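Polyphosphate:AMP phosphotransferase (Pseudomonas aeruginosa PAO1, PDB 3CZP) transfers phosphate from inorganic polyphosphate to AMP, making ADP in a magnesium-dependent reaction, and converts GMP to GDP less efficiently. Local coordinates at residues A335-E340 / L347-R352; C143-L148 / Y368-V373; A117-H122 / Y189-H194. All blocks are in the same frame, centred on the assembly; numbering follows the deposited sequence. Where two conformers were deposited one is given.

Contact 1 (A335-E340 / L347-R352); sequences AAPTEE and LWRFWR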
loop_
_atom_site.group_PDB
_atom_site.type_symbol
_atom_site.label_atom_id
_atom_site.label_comp_id
_atom_site.label_asym_id
_atom_site.label_seq_id
_atom_site.Cartn_x
_atom_site.Cartn_y
_atom_site.Cartn_z
ATOM N N ALA A 335 9.549 -12.123 -6.682
ATOM C CA ALA A 335 9.714 -13.411 -6.025
ATOM C C ALA A 335 8.331 -14.016 -5.656
ATOM O O ALA A 335 7.288 -13.548 -6.113
ATOM C CB ALA A 335 10.554 -13.239 -4.718
ATOM N N ALA A 336 8.364 -15.010 -4.767
ATOM C CA ALA A 336 7.193 -15.681 -4.200
ATOM C C ALA A 336 6.287 -14.585 -3.622
ATOM O O ALA A 336 6.787 -13.608 -3.042
ATOM C CB ALA A 336 7.671 -16.715 -3.102
ATOM N N PRO A 337 4.956 -14.682 -3.834
ATOM C CA PRO A 337 4.150 -13.642 -3.227
ATOM C C PRO A 337 4.167 -13.561 -1.679
ATOM O O PRO A 337 4.244 -14.571 -0.997
ATOM C CB PRO A 337 2.751 -13.965 -3.716
ATOM C CG PRO A 337 2.818 -15.448 -3.997
ATOM C CD PRO A 337 4.138 -15.614 -4.608
ATOM N N THR A 338 4.123 -12.334 -1.155
ATOM C CA THR A 338 4.020 -12.104 0.282
ATOM C C THR A 338 2.571 -12.399 0.736
ATOM O O THR A 338 1.688 -12.667 -0.093
ATOM C CB THR A 338 4.415 -10.645 0.625
ATOM O OG1 THR A 338 3.485 -9.764 -0.018
ATOM C CG2 THR A 338 5.753 -10.306 0.115
ATOM N N GLU A 339 2.347 -12.381 2.030
ATOM C CA GLU A 339 1.029 -12.661 2.638
ATOM C C GLU A 339 -0.112 -11.760 2.107
ATOM O O GLU A 339 -1.224 -12.228 1.778
ATOM C CB GLU A 339 1.196 -12.539 4.169
ATOM C CG GLU A 339 -0.036 -12.292 4.982
ATOM C CD GLU A 339 0.128 -12.735 6.438
ATOM O OE1 GLU A 339 1.279 -12.707 6.947
ATOM O OE2 GLU A 339 -0.906 -13.141 7.015
ATOM N N GLU A 340 0.186 -10.463 2.023
ATOM C CA GLU A 340 -0.757 -9.467 1.528
ATOM C C GLU A 340 -1.017 -9.587 0.031
ATOM O O GLU A 340 -2.079 -9.150 -0.426
ATOM C CB GLU A 340 -0.305 -8.038 1.907
ATOM C CG GLU A 340 -0.730 -7.645 3.325
ATOM C CD GLU A 340 -0.157 -6.319 3.849
ATOM O OE1 GLU A 340 -0.132 -6.198 5.079
ATOM O OE2 GLU A 340 0.237 -5.408 3.068
ATOM N N LEU A 347 -2.992 -10.618 -10.350
ATOM C CA LEU A 347 -2.361 -9.387 -10.943
ATOM C C LEU A 347 -2.241 -8.237 -9.989
ATOM O O LEU A 347 -1.578 -7.264 -10.298
ATOM C CB LEU A 347 -3.112 -8.928 -12.197
ATOM C CG LEU A 347 -2.933 -9.920 -13.368
ATOM C CD1 LEU A 347 -3.862 -9.626 -14.526
ATOM C CD2 LEU A 347 -1.367 -10.051 -13.767
ATOM N N TRP A 348 -2.952 -8.280 -8.862
ATOM C CA TRP A 348 -2.854 -7.242 -7.835
ATOM C C TRP A 348 -1.411 -6.885 -7.459
ATOM O O TRP A 348 -1.061 -5.695 -7.324
ATOM C CB TRP A 348 -3.675 -7.689 -6.599
ATOM C CG TRP A 348 -3.801 -6.675 -5.510
ATOM C CD1 TRP A 348 -4.816 -5.777 -5.301
ATOM C CD2 TRP A 348 -2.917 -6.533 -4.399
ATOM N NE1 TRP A 348 -4.583 -5.030 -4.179
ATOM C CE2 TRP A 348 -3.433 -5.492 -3.584
ATOM C CE3 TRP A 348 -1.740 -7.179 -4.008
ATOM C CZ2 TRP A 348 -2.799 -5.083 -2.406
ATOM C CZ3 TRP A 348 -1.134 -6.792 -2.803
ATOM C CH2 TRP A 348 -1.661 -5.745 -2.034
ATOM N N ARG A 349 -0.589 -7.915 -7.294
ATOM C CA ARG A 349 0.809 -7.739 -6.930
ATOM C C ARG A 349 1.570 -6.959 -7.993
ATOM O O ARG A 349 2.525 -6.253 -7.669
ATOM C CB ARG A 349 1.477 -9.097 -6.698
ATOM C CG ARG A 349 1.323 -10.070 -7.855
ATOM C CD ARG A 349 1.844 -11.450 -7.489
ATOM N NE ARG A 349 0.811 -12.277 -6.870
ATOM C CZ ARG A 349 0.891 -13.598 -6.740
ATOM N NH1 ARG A 349 1.958 -14.247 -7.186
ATOM N NH2 ARG A 349 -0.096 -14.270 -6.164
ATOM N N PHE A 350 1.155 -7.085 -9.251
ATOM C CA PHE A 350 1.838 -6.367 -10.327
ATOM C C PHE A 350 1.308 -4.980 -10.526
ATOM O O PHE A 350 2.088 -4.068 -10.720
ATOM C CB PHE A 350 1.782 -7.193 -11.613
ATOM C CG PHE A 350 2.368 -8.530 -11.388
ATOM C CD1 PHE A 350 3.718 -8.638 -11.222
ATOM C CD2 PHE A 350 1.559 -9.656 -11.237
ATOM C CE1 PHE A 350 4.308 -9.881 -10.952
ATOM C CE2 PHE A 350 2.149 -10.917 -10.966
ATOM C CZ PHE A 350 3.486 -10.996 -10.774
ATOM N N TRP A 351 -0.010 -4.824 -10.487
ATOM C CA TRP A 351 -0.630 -3.500 -10.599
ATOM C C TRP A 351 -0.060 -2.482 -9.588
ATOM O O TRP A 351 -0.050 -1.252 -9.841
ATOM C CB TRP A 351 -2.170 -3.625 -10.460
ATOM C CG TRP A 351 -2.898 -3.813 -11.753
ATOM C CD1 TRP A 351 -3.419 -4.988 -12.226
ATOM C CD2 TRP A 351 -3.122 -2.835 -12.771
ATOM N NE1 TRP A 351 -3.988 -4.787 -13.460
ATOM C CE2 TRP A 351 -3.850 -3.465 -13.800
ATOM C CE3 TRP A 351 -2.791 -1.476 -12.913
ATOM C CZ2 TRP A 351 -4.244 -2.786 -14.967
ATOM C CZ3 TRP A 351 -3.185 -0.819 -14.062
ATOM C CH2 TRP A 351 -3.913 -1.465 -15.063
ATOM N N ARG A 352 0.266 -2.970 -8.404
ATOM C CA ARG A 352 0.710 -2.150 -7.287
ATOM C C ARG A 352 2.048 -1.541 -7.615
ATOM O O ARG A 352 2.431 -0.560 -7.030
ATOM C CB ARG A 352 0.772 -2.962 -5.964
ATOM C CG ARG A 352 1.984 -3.829 -5.883
ATOM C CD ARG A 352 2.031 -4.800 -4.712
ATOM N NE ARG A 352 2.087 -4.166 -3.386
ATOM C CZ ARG A 352 2.341 -4.848 -2.261
ATOM N NH1 ARG A 352 2.577 -6.157 -2.298
ATOM N NH2 ARG A 352 2.330 -4.250 -1.081
#
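P337 sets the CB-CG edge of its ring over one face of the R349 guanidinium, the two side chains crossing obliquely. They lie in the second of the two fused PPK2 domains, where two short helices, 339-342 and 348-351, follow strand 330-333 of the P-loop-type parallel sheet. Here an apolar ring covers one face of a charged group: P337 CB sits 3.5 Å above the guanidinium plane, over its centre, and P337 CG is 3.5 Å from R349 NH1. In the conformer described, R349 sets CG between its backbone N and carbonyl carbon (chi1 54°), and its chain turns at chi3.

A second set of contacts is made by aromatic carbon. W348 CZ3 comes obliquely within 3.5 Å of E340 O and also lies 3.7 Å above the guanidinium plane of R352.

Polar ends turn mainly to the dimer partner. Between subunits, R352 NH2 forms a salt bridge with E340 of the second subunit, and T338 OG1 is hydrogen-bonded to that same E340. Within the chain, R352 NH1 is bridged to E341. T338, the N-cap residue of helix 339-342, also nears the edge of the R352 guanidinium, but OG1 to R352 NH1, 4.4 Å, is too long for a bond.

Contact 2 (C143-L148 / Y368-V373); sequences CDEGAL and YGRVLV. With EDO (1,2-ethanediol), chain G.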
loop_
_atom_site.group_PDB
_atom_site.type_symbol
_atom_site.label_atom_id
_atom_site.label_comp_id
_atom_site.label_asym_id
_atom_site.label_seq_id
_atom_site.Cartn_x
_atom_site.Cartn_y
_atom_site.Cartn_z
ATOM N N CYS A 143 -13.706 -13.223 -10.408
ATOM C CA CYS A 143 -14.517 -14.393 -10.042
ATOM C C CYS A 143 -13.799 -15.688 -10.313
ATOM O O CYS A 143 -13.912 -16.624 -9.524
ATOM C CB CYS A 143 -15.877 -14.390 -10.752
ATOM S SG CYS A 143 -16.908 -13.026 -10.238
ATOM N N ASP A 144 -13.053 -15.754 -11.411
ATOM C CA ASP A 144 -12.151 -16.926 -11.678
ATOM C C ASP A 144 -11.101 -17.107 -10.571
ATOM O O ASP A 144 -10.743 -18.204 -10.223
ATOM C CB ASP A 144 -11.417 -16.741 -13.006
ATOM C CG ASP A 144 -12.249 -17.107 -14.224
ATOM O OD1 ASP A 144 -13.260 -17.839 -14.094
ATOM O OD2 ASP A 144 -11.901 -16.655 -15.347
ATOM N N GLU A 145 -10.592 -16.006 -10.039
ATOM C CA GLU A 145 -9.681 -15.999 -8.884
ATOM C C GLU A 145 -10.321 -16.315 -7.509
ATOM O O GLU A 145 -9.628 -16.603 -6.543
ATOM C CB GLU A 145 -8.987 -14.611 -8.837
ATOM C CG GLU A 145 -7.974 -14.384 -9.967
ATOM C CD GLU A 145 -6.644 -15.110 -9.764
ATOM O OE1 GLU A 145 -6.043 -15.011 -8.652
ATOM O OE2 GLU A 145 -6.169 -15.786 -10.705
ATOM N N GLY A 146 -11.647 -16.222 -7.413
ATOM C CA GLY A 146 -12.399 -16.699 -6.281
ATOM C C GLY A 146 -13.368 -15.705 -5.712
ATOM O O GLY A 146 -14.104 -16.042 -4.775
ATOM N N ALA A 147 -13.384 -14.478 -6.237
ATOM C CA ALA A 147 -14.267 -13.470 -5.671
ATOM C C ALA A 147 -15.724 -13.873 -5.771
ATOM O O ALA A 147 -16.174 -14.424 -6.795
ATOM C CB ALA A 147 -14.079 -12.047 -6.375
ATOM N N LEU A 148 -16.465 -13.490 -4.719
ATOM C CA LEU A 148 -17.908 -13.442 -4.720
ATOM C C LEU A 148 -18.386 -12.012 -4.974
ATOM O O LEU A 148 -18.256 -11.134 -4.139
ATOM C CB LEU A 148 -18.458 -13.980 -3.389
ATOM C CG LEU A 148 -19.979 -14.038 -3.226
ATOM C CD1 LEU A 148 -20.619 -15.045 -4.191
ATOM C CD2 LEU A 148 -20.353 -14.309 -1.733
ATOM N N TYR A 368 4.444 -13.011 -15.997
ATOM C CA TYR A 368 4.674 -14.211 -16.806
ATOM C C TYR A 368 5.050 -15.466 -16.025
ATOM O O TYR A 368 4.942 -16.596 -16.560
ATOM C CB TYR A 368 5.643 -13.909 -17.954
ATOM C CG TYR A 368 4.987 -13.028 -18.987
ATOM C CD1 TYR A 368 4.103 -13.561 -19.899
ATOM C CD2 TYR A 368 5.183 -11.640 -18.997
ATOM C CE1 TYR A 368 3.455 -12.764 -20.847
ATOM C CE2 TYR A 368 4.530 -10.831 -19.956
ATOM C CZ TYR A 368 3.672 -11.414 -20.885
ATOM O OH TYR A 368 2.998 -10.669 -21.834
ATOM N N GLY A 369 5.432 -15.286 -14.765
ATOM C CA GLY A 369 5.707 -16.414 -13.873
ATOM C C GLY A 369 4.593 -17.452 -13.856
ATOM O O GLY A 369 4.860 -18.637 -13.825
ATOM N N ARG A 370 3.343 -16.989 -13.889
ATOM C CA ARG A 370 2.179 -17.864 -13.914
ATOM C C ARG A 370 2.214 -18.890 -15.054
ATOM O O ARG A 370 1.878 -20.086 -14.841
ATOM C CB ARG A 370 0.851 -17.080 -13.957
ATOM C CG ARG A 370 -0.330 -18.035 -14.059
ATOM C CD ARG A 370 -1.569 -17.571 -13.366
ATOM N NE ARG A 370 -1.452 -17.728 -11.911
ATOM C CZ ARG A 370 -2.439 -17.427 -11.080
ATOM N NH1 ARG A 370 -3.597 -16.949 -11.546
ATOM N NH2 ARG A 370 -2.252 -17.562 -9.784
ATOM N N VAL A 371 2.634 -18.440 -16.250
ATOM C CA VAL A 371 2.690 -19.315 -17.438
ATOM C C VAL A 371 4.089 -19.888 -17.701
ATOM O O VAL A 371 4.314 -20.572 -18.692
ATOM C CB VAL A 371 2.192 -18.595 -18.696
ATOM C CG1 VAL A 371 0.762 -18.091 -18.447
ATOM C CG2 VAL A 371 3.187 -17.484 -19.101
ATOM N N LEU A 372 5.010 -19.627 -16.774
ATOM C CA LEU A 372 6.341 -20.217 -16.808
ATOM C C LEU A 372 6.505 -21.081 -15.575
ATOM O O LEU A 372 5.978 -22.185 -15.539
ATOM C CB LEU A 372 7.401 -19.121 -16.941
ATOM C CG LEU A 372 7.414 -18.312 -18.261
ATOM C CD1 LEU A 372 8.414 -17.149 -18.072
ATOM C CD2 LEU A 372 7.730 -19.161 -19.549
ATOM N N VAL A 373 7.193 -20.612 -14.538
ATOM C CA VAL A 373 7.414 -21.459 -13.335
ATOM C C VAL A 373 6.174 -22.074 -12.636
ATOM O O VAL A 373 6.241 -23.196 -12.163
ATOM C CB VAL A 373 8.311 -20.728 -12.282
ATOM C CG1 VAL A 373 7.672 -19.397 -11.793
ATOM C CG2 VAL A 373 8.665 -21.670 -11.128
HETATM C C1 EDO G . -16.055 -17.309 -13.714
HETATM O O1 EDO G . -16.049 -18.229 -12.601
HETATM C C2 EDO G . -16.291 -18.055 -15.044
HETATM O O2 EDO G . -15.215 -17.907 -15.997
HETATM O O HOH W 1 -4.401 -16.986 -8.149
#
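E145 and R370 reach for each other from opposite directions and meet almost in one plane, carboxylate and guanidinium being tilted by only 25°. R370 NH1 donates to E145 OE2 over 2.9 Å, with an N-H...O angle of 145°. The oxygen accepts on its syn lone pair, the side facing OE1, and lies in the guanidinium plane. Beside the salt bridge a water links the other two atoms: it donates to E145 OE1 at 2.6 Å and accepts from R370 NH2 at 2.8 Å, so both carboxylate oxygens are tied to the two terminal nitrogens.

The bridge joins the two fused PPK2 domains, linking the turn into which helix 125-144 runs in the first to segment 368-373 in the second. That first helix finishes in a Schellman motif, with G146 at positive phi, and E145 directly precedes this glycine. Its chain folds at chi2 (-76°), which brings the carboxylate round toward R370.

Further groups fix both ends. E145 OE2 also bridges to R387, and E145 OE1 accepts from the backbone N of Y346. On the arginine side, NE is paired with E374, and the ring of Y346 makes a cation-pi contact with R370.

Contact 3 (A117-H122 / Y189-H194); sequences ARVEGH and YDRFVH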
loop_
_atom_site.group_PDB
_atom_site.type_symbol
_atom_site.label_atom_id
_atom_site.label_comp_id
_atom_site.label_asym_id
_atom_site.label_seq_id
_atom_site.Cartn_x
_atom_site.Cartn_y
_atom_site.Cartn_z
ATOM N N ALA A 117 -20.181 9.007 -18.195
ATOM C CA ALA A 117 -19.390 9.478 -19.321
ATOM C C ALA A 117 -20.225 9.524 -20.636
ATOM O O ALA A 117 -20.244 10.547 -21.392
ATOM C CB ALA A 117 -18.080 8.596 -19.473
ATOM N N ARG A 118 -21.038 8.495 -20.818
ATOM C CA ARG A 118 -21.882 8.356 -22.024
ATOM C C ARG A 118 -23.076 9.284 -21.963
ATOM O O ARG A 118 -23.319 10.033 -22.908
ATOM C CB ARG A 118 -22.276 6.904 -22.195
ATOM C CG ARG A 118 -22.906 6.520 -23.486
ATOM C CD ARG A 118 -21.964 6.743 -24.587
ATOM N NE ARG A 118 -22.552 6.574 -25.866
ATOM C CZ ARG A 118 -22.914 7.571 -26.674
ATOM N NH1 ARG A 118 -22.805 8.851 -26.290
ATOM N NH2 ARG A 118 -23.415 7.258 -27.873
ATOM N N VAL A 119 -23.776 9.304 -20.828
ATOM C CA VAL A 119 -24.953 10.133 -20.673
ATOM C C VAL A 119 -24.592 11.609 -20.860
ATOM O O VAL A 119 -25.338 12.354 -21.459
ATOM C CB VAL A 119 -25.660 9.919 -19.308
ATOM C CG1 VAL A 119 -26.714 11.030 -19.054
ATOM C CG2 VAL A 119 -26.297 8.473 -19.238
ATOM N N GLU A 120 -23.396 11.994 -20.422
ATOM C CA GLU A 120 -22.903 13.364 -20.552
ATOM C C GLU A 120 -22.242 13.687 -21.888
ATOM O O GLU A 120 -21.900 14.841 -22.158
ATOM C CB GLU A 120 -21.924 13.633 -19.428
ATOM C CG GLU A 120 -22.599 13.744 -18.076
ATOM C CD GLU A 120 -23.369 15.051 -17.958
ATOM O OE1 GLU A 120 -22.751 16.109 -17.725
ATOM O OE2 GLU A 120 -24.596 15.038 -18.132
ATOM N N GLY A 121 -22.067 12.677 -22.723
ATOM C CA GLY A 121 -21.434 12.867 -24.016
ATOM C C GLY A 121 -19.926 12.988 -23.993
ATOM O O GLY A 121 -19.333 13.421 -24.979
ATOM N N HIS A 122 -19.288 12.567 -22.905
ATOM C CA HIS A 122 -17.836 12.578 -22.845
ATOM C C HIS A 122 -17.199 11.487 -23.703
ATOM O O HIS A 122 -16.132 11.698 -24.219
ATOM C CB HIS A 122 -17.343 12.484 -21.427
ATOM C CG HIS A 122 -17.869 13.584 -20.566
ATOM N ND1 HIS A 122 -17.905 13.507 -19.194
ATOM C CD2 HIS A 122 -18.415 14.781 -20.896
ATOM C CE1 HIS A 122 -18.460 14.612 -18.717
ATOM N NE2 HIS A 122 -18.781 15.396 -19.727
ATOM N N TYR A 189 -32.731 10.806 -17.018
ATOM C CA TYR A 189 -33.302 9.456 -16.712
ATOM C C TYR A 189 -33.421 8.539 -17.973
ATOM O O TYR A 189 -32.960 7.390 -18.017
ATOM C CB TYR A 189 -34.688 9.612 -16.024
ATOM C CG TYR A 189 -35.311 8.280 -15.658
ATOM C CD1 TYR A 189 -35.078 7.702 -14.424
ATOM C CD2 TYR A 189 -36.074 7.567 -16.568
ATOM C CE1 TYR A 189 -35.612 6.429 -14.095
ATOM C CE2 TYR A 189 -36.610 6.326 -16.245
ATOM C CZ TYR A 189 -36.373 5.769 -15.005
ATOM O OH TYR A 189 -36.885 4.538 -14.701
ATOM N N ASP A 190 -34.048 9.074 -19.016
ATOM C CA ASP A 190 -34.281 8.293 -20.220
ATOM C C ASP A 190 -32.973 7.740 -20.782
ATOM O O ASP A 190 -32.922 6.586 -21.198
ATOM C CB ASP A 190 -35.010 9.132 -21.275
ATOM C CG ASP A 190 -36.447 9.467 -20.869
ATOM O OD1 ASP A 190 -36.908 9.048 -19.779
ATOM O OD2 ASP A 190 -37.104 10.197 -21.629
ATOM N N ARG A 191 -31.923 8.535 -20.790
ATOM C CA ARG A 191 -30.667 8.067 -21.371
ATOM C C ARG A 191 -29.928 7.153 -20.458
ATOM O O ARG A 191 -29.351 6.174 -20.910
ATOM C CB ARG A 191 -29.765 9.232 -21.810
ATOM C CG ARG A 191 -30.437 10.081 -22.856
ATOM C CD ARG A 191 -29.569 11.253 -23.263
ATOM N NE ARG A 191 -28.330 10.747 -23.845
ATOM C CZ ARG A 191 -27.161 11.375 -23.834
ATOM N NH1 ARG A 191 -26.085 10.808 -24.412
ATOM N NH2 ARG A 191 -27.074 12.563 -23.233
ATOM N N PHE A 192 -29.957 7.458 -19.161
ATOM C CA PHE A 192 -29.347 6.621 -18.170
ATOM C C PHE A 192 -29.879 5.175 -18.212
ATOM O O PHE A 192 -29.092 4.192 -18.111
ATOM C CB PHE A 192 -29.616 7.189 -16.797
ATOM C CG PHE A 192 -28.689 6.676 -15.756
ATOM C CD1 PHE A 192 -27.419 7.211 -15.642
ATOM C CD2 PHE A 192 -29.081 5.624 -14.905
ATOM C CE1 PHE A 192 -26.561 6.743 -14.678
ATOM C CE2 PHE A 192 -28.243 5.154 -13.945
ATOM C CZ PHE A 192 -26.970 5.713 -13.811
ATOM N N VAL A 193 -31.195 5.057 -18.331
ATOM C CA VAL A 193 -31.817 3.748 -18.315
ATOM C C VAL A 193 -31.628 3.054 -19.658
ATOM O O VAL A 193 -31.545 1.840 -19.697
ATOM C CB VAL A 193 -33.305 3.744 -17.880
ATOM C CG1 VAL A 193 -33.444 4.032 -16.329
ATOM C CG2 VAL A 193 -34.153 4.658 -18.747
ATOM N N HIS A 194 -31.564 3.808 -20.752
ATOM C CA HIS A 194 -31.241 3.257 -22.095
ATOM C C HIS A 194 -29.869 2.607 -22.120
ATOM O O HIS A 194 -29.688 1.434 -22.492
ATOM C CB HIS A 194 -31.369 4.367 -23.160
ATOM C CG HIS A 194 -30.787 4.021 -24.489
ATOM N ND1 HIS A 194 -31.448 3.249 -25.416
ATOM C CD2 HIS A 194 -29.606 4.373 -25.058
ATOM C CE1 HIS A 194 -30.695 3.135 -26.502
ATOM N NE2 HIS A 194 -29.582 3.830 -26.317
#
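V119 and R191 account for most of the surface buried here, and F192 adds a smaller share. V119 is close to the C-terminal end of helix 110-119 and packs against helix 186-203, both in the first PPK2 domain, the one that seems to be catalytically inactive; its CA is 6.1 Å from that of R191. The V119 side chain uses one branch for the contact: CG2, anti to the carbonyl carbon, is 3.7 Å from F192 CA and 4.0 Å from F192 CD1. It therefore rests on the helix backbone as well as against F192 CD1, approaching the ring obliquely. The ring itself also meets W183 edge-to-face.

R191 reaches across to the end of the opposing helix. Its chain bends at chi3 (62°), and the guanidinium passes over V119, whose CA stands 3.8 Å above the plane, toward the rim of the group. This places R191 NH1 3.2 Å from R118 O. There helix 110-119 closes in a Schellman motif: G121 takes positive phi, and its N bonds back to R118 O while H122 N bonds to A117 O.

The second arginine, R118, brings its NH1 within 4.3 Å of R191 NH1, a pairing of like charges that is probably unfavourable in itself. Both arginines touch a crystal neighbour, so lattice contacts may influence their positions. The negative end of the helix dipole, concentrated on these carbonyls, would probably offset part of that cost and draw the R191 cation to the helix terminus.

Contacts 1 and 2 are neighbours, their centres about 11 Å apart and their nearest atoms about 5 Å apart without touching. Along the chain, contact 1 is nested inside the long loop closed by contact 2. Y346, just before segment 347-352, links them: it binds both partners of the contact 2 salt bridge and meets F350 edge-to-face. Segment 347-352 also packs on helix 91-96 of the first domain, so both contacts lie at the junction of the two PPK2 domains. Contact 3 belongs wholly to the first domain, its centre about 37 Å from that of contact 1 and 35 Å from that of contact 2; helices 110-119 and 125-144, consecutive in the chain, connect it to contact 2.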